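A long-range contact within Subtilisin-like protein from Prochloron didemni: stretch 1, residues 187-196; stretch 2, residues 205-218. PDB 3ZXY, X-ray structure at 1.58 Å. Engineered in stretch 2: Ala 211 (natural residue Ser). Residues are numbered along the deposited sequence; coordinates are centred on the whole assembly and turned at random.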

# COMPACT_ATOMS: atom_id res chain seq x y z
N GLY A 187 4.92 -3.78 -11.56
CA GLY A 187 3.74 -4.27 -10.86
C GLY A 187 3.91 -5.70 -10.37
O GLY A 187 4.56 -6.51 -11.02
N ILE A 188 3.30 -5.99 -9.23
CA ILE A 188 3.24 -7.35 -8.73
C ILE A 188 1.81 -7.67 -8.32
O ILE A 188 1.05 -6.77 -7.97
N LEU A 189 1.48 -8.94 -8.36
CA LEU A 189 0.16 -9.40 -7.90
C LEU A 189 0.21 -9.78 -6.43
O LEU A 189 1.12 -10.49 -5.98
N ALA A 190 -0.80 -9.36 -5.69
CA ALA A 190 -0.92 -9.76 -4.30
C ALA A 190 -2.37 -10.20 -4.06
O ALA A 190 -3.25 -9.92 -4.87
N PRO A 191 -2.63 -10.91 -2.95
CA PRO A 191 -3.98 -11.39 -2.72
C PRO A 191 -4.96 -10.23 -2.69
O PRO A 191 -4.72 -9.25 -1.99
N GLY A 192 -6.03 -10.34 -3.46
CA GLY A 192 -7.01 -9.26 -3.55
C GLY A 192 -8.46 -9.69 -3.51
O GLY A 192 -9.33 -8.90 -3.83
N GLU A 193 -8.73 -10.94 -3.12
CA GLU A 193 -10.08 -11.46 -3.04
C GLU A 193 -10.46 -11.73 -1.59
O GLU A 193 -9.76 -12.47 -0.90
N ASP A 194 -11.57 -11.13 -1.15
CA ASP A 194 -12.14 -11.39 0.18
C ASP A 194 -11.11 -11.18 1.29
O ASP A 194 -10.93 -12.03 2.18
N ILE A 195 -10.47 -10.02 1.26
CA ILE A 195 -9.47 -9.65 2.25
C ILE A 195 -10.15 -9.07 3.51
O ILE A 195 -10.95 -8.13 3.41
N LEU A 196 -9.83 -9.66 4.67
CA LEU A 196 -10.43 -9.25 5.95
C LEU A 196 -9.92 -7.87 6.37
O LEU A 196 -8.74 -7.57 6.28
N GLU A 205 -15.23 -6.91 7.68
CA GLU A 205 -15.79 -7.24 6.39
C GLU A 205 -14.67 -7.77 5.51
O GLU A 205 -13.53 -7.38 5.70
N ARG A 206 -15.01 -8.64 4.57
CA ARG A 206 -14.07 -9.09 3.53
C ARG A 206 -14.37 -8.41 2.20
O ARG A 206 -15.50 -8.49 1.68
N LEU A 207 -13.35 -7.73 1.68
CA LEU A 207 -13.50 -6.91 0.47
C LEU A 207 -12.51 -7.37 -0.60
O LEU A 207 -11.47 -7.95 -0.29
N SER A 208 -12.84 -7.08 -1.85
CA SER A 208 -12.00 -7.48 -2.97
C SER A 208 -11.62 -6.27 -3.80
O SER A 208 -12.40 -5.31 -3.93
N GLY A 209 -10.42 -6.33 -4.35
CA GLY A 209 -9.96 -5.28 -5.25
C GLY A 209 -8.49 -4.98 -5.07
O GLY A 209 -7.86 -5.37 -4.09
N THR A 210 -7.93 -4.26 -6.04
CA THR A 210 -6.53 -3.88 -5.94
C THR A 210 -6.25 -2.96 -4.75
O THR A 210 -5.12 -2.94 -4.26
N ALA A 211 -7.26 -2.23 -4.28
CA ALA A 211 -7.10 -1.40 -3.08
C ALA A 211 -6.74 -2.18 -1.83
O ALA A 211 -6.18 -1.62 -0.89
N PHE A 212 -7.09 -3.46 -1.80
CA PHE A 212 -6.88 -4.30 -0.62
C PHE A 212 -5.64 -5.18 -0.76
O PHE A 212 -5.00 -5.53 0.24
N ALA A 213 -5.27 -5.46 -1.99
CA ALA A 213 -3.97 -6.11 -2.29
C ALA A 213 -2.81 -5.17 -1.98
O ALA A 213 -1.76 -5.60 -1.49
N THR A 214 -3.00 -3.88 -2.27
CA THR A 214 -1.96 -2.87 -2.09
C THR A 214 -1.37 -2.86 -0.66
O THR A 214 -0.15 -2.93 -0.51
N PRO A 215 -2.21 -2.79 0.40
CA PRO A 215 -1.67 -2.78 1.76
C PRO A 215 -0.98 -4.07 2.18
O PRO A 215 -0.15 -4.04 3.10
N ILE A 216 -1.31 -5.19 1.54
CA ILE A 216 -0.59 -6.42 1.82
C ILE A 216 0.86 -6.23 1.39
O ILE A 216 1.80 -6.56 2.13
N VAL A 217 1.07 -5.69 0.20
CA VAL A 217 2.43 -5.39 -0.27
C VAL A 217 3.11 -4.33 0.59
O VAL A 217 4.28 -4.47 0.94
N SER A 218 2.40 -3.26 0.98
CA SER A 218 2.99 -2.25 1.85
C SER A 218 3.43 -2.86 3.18
O SER A 218 4.52 -2.55 3.68

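What does Arg 206, the residue with the most surface covered across this contact, do with its long side chain? It lies on the same face of the small antiparallel sheet as Leu 196, its non-hydrogen-bonded partner in the register. With chi1 at m and chi2 and chi3 both t, the chain is extended until chi4 turns near -87°, and this carries the guanidinium back over stretch 1. There NH1 donates a hydrogen bond to Asp 194 O, with 2.9 Å between Arg 206 NH1 and that oxygen, which sits at the edge of the guanidinium near its plane. Leu 196, with chi1 t and chi2 p, covers one face of the group: its CB lies 3.7 Å from Arg 206 NH1. The charged end is thus used twice, its edge for a polar bond and a face for apolar cover.

How does Ile 195 fill the other face of the sheet? Its backbone is first fixed by the paired bonds to Leu 207, from Ile 195 N to Leu 207 O at 2.8 Å and from Leu 207 N to Ile 195 O at 3.0 Å. Its side chain then points to the face it shares with that of Leu 207, where the helix lies within reach. In the m, m rotamer, Ile 195 CB is 4.1 Å from Phe 212 CB, and Ile 195 CD1 is 4.2 Å from Ile 216 CD1. Phe 212, with chi1 at m, starts toward stretch 1, but its ring end leads away, so the approach is made near the root of its side chain.

Which side chains carry the packing from the sheet along the strand 187-191? Ile 216 points toward stretch 1 with chi1 m and chi2 t, and its CD1 also meets Pro 191, 4.0 Å from Pro 191 CB. Next comes a close fit of small groups: Ala 190 CB is 4.1 Å from Ala 213 CB and 3.5 Å from Val 217 CG2. Val 217, chi1 t, extends the apolar seam to Ile 188, whose CB points sideways but whose p, t rotamer brings CD1 within 4.0 Å of Val 217 CG2. Pro 191 O, buried here without a hydrogen-bond partner, makes a CA-H...O contact with Ala 213 CA at 3.2 Å.

What holds the exposed turn around Asp 194 to the second stretch? Ser 208, chi1 m, presents its hydroxyl to the backbone, and Asp 194 N donates to Ser 208 OG at 2.9 Å. The Asp 194 carboxylate, on a side chain with chi1 m, is joined to the same hydroxyl through a water that donates to Asp 194 OD1 at 2.9 Å and lies 2.8 Å from Ser 208 OG. Beside this, Gly 209 N donates to Gly 192 O at 2.8 Å, fastening the residue just before the helix.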

# COMPACT_ATOMS: atom_id res chain seq x y z
CB ILE A 188 4.23 -7.61 -7.56
CG1 ILE A 188 3.97 -6.72 -6.37
CG2 ILE A 188 5.66 -7.54 -8.09
CD1 ILE A 188 4.82 -7.18 -5.19
CB LEU A 189 -0.31 -10.62 -8.70
CG LEU A 189 -0.54 -10.45 -10.21
CD1 LEU A 189 -0.91 -11.79 -10.83
CD2 LEU A 189 -1.64 -9.42 -10.47
CB ALA A 190 -0.50 -8.64 -3.35
CB PRO A 191 -3.88 -12.07 -1.35
CG PRO A 191 -2.47 -12.50 -1.27
CD PRO A 191 -1.68 -11.41 -1.94
CB GLU A 193 -10.17 -12.74 -3.87
CG GLU A 193 -11.57 -13.16 -4.24
CD GLU A 193 -11.58 -13.93 -5.55
OE1 GLU A 193 -11.09 -15.07 -5.55
OE2 GLU A 193 -12.07 -13.38 -6.58
CB ASP A 194 -12.75 -12.79 0.21
CG ASP A 194 -13.89 -12.95 -0.77
OD1 ASP A 194 -14.65 -11.97 -0.97
OD2 ASP A 194 -14.05 -14.06 -1.34
CB ILE A 195 -8.47 -8.62 1.68
CG1 ILE A 195 -7.85 -9.10 0.36
CG2 ILE A 195 -7.39 -8.29 2.71
CD1 ILE A 195 -7.24 -10.48 0.43
CB LEU A 196 -10.09 -10.28 7.03
CG LEU A 196 -10.74 -10.08 8.40
CD1 LEU A 196 -12.25 -10.22 8.35
CD2 LEU A 196 -10.12 -11.08 9.37
CB GLU A 205 -16.41 -6.00 5.74
CG GLU A 205 -17.11 -6.29 4.42
CD GLU A 205 -18.14 -5.24 4.04
OE1 GLU A 205 -18.09 -4.12 4.60
OE2 GLU A 205 -19.00 -5.54 3.18
CB ARG A 206 -14.12 -10.60 3.36
CG ARG A 206 -13.56 -11.31 4.58
CD ARG A 206 -13.48 -12.82 4.42
NE ARG A 206 -12.83 -13.44 5.58
CZ ARG A 206 -11.51 -13.61 5.73
NH1 ARG A 206 -10.63 -13.24 4.80
NH2 ARG A 206 -11.06 -14.18 6.85
CB LEU A 207 -13.26 -5.43 0.79
CG LEU A 207 -14.26 -4.80 1.78
CD1 LEU A 207 -13.90 -3.35 2.06
CD2 LEU A 207 -15.69 -4.89 1.28
CB SER A 208 -12.69 -8.51 -3.85
OG SER A 208 -13.13 -9.64 -3.09
CB THR A 210 -5.98 -3.24 -7.24
OG1 THR A 210 -6.66 -2.02 -7.54
CG2 THR A 210 -6.12 -4.21 -8.42
CB ALA A 211 -8.36 -0.60 -2.80
CB PHE A 212 -8.17 -5.04 -0.29
CG PHE A 212 -9.33 -4.11 -0.26
CD1 PHE A 212 -9.40 -3.11 0.69
CD2 PHE A 212 -10.25 -4.11 -1.29
CE1 PHE A 212 -10.42 -2.19 0.68
CE2 PHE A 212 -11.27 -3.18 -1.31
CZ PHE A 212 -11.37 -2.23 -0.32
CB ALA A 213 -3.93 -6.52 -3.77
CB THR A 214 -2.47 -1.49 -2.56
OG1 THR A 214 -2.75 -1.56 -3.96
CG2 THR A 214 -1.46 -0.38 -2.32
CB PRO A 215 -2.88 -2.45 2.64
CG PRO A 215 -4.05 -2.81 1.80
CD PRO A 215 -3.66 -2.50 0.40
CB ILE A 216 -1.23 -7.63 1.12
CG1 ILE A 216 -2.61 -7.90 1.74
CG2 ILE A 216 -0.33 -8.86 1.30
CD1 ILE A 216 -3.40 -8.99 1.08
CB VAL A 217 2.43 -5.00 -1.77
CG1 VAL A 217 3.81 -4.53 -2.22
CG2 VAL A 217 1.91 -6.16 -2.62
CB SER A 218 1.99 -1.15 2.11
OG SER A 218 1.77 -0.43 0.91
O HOH W 1 -15.63 -9.38 -1.80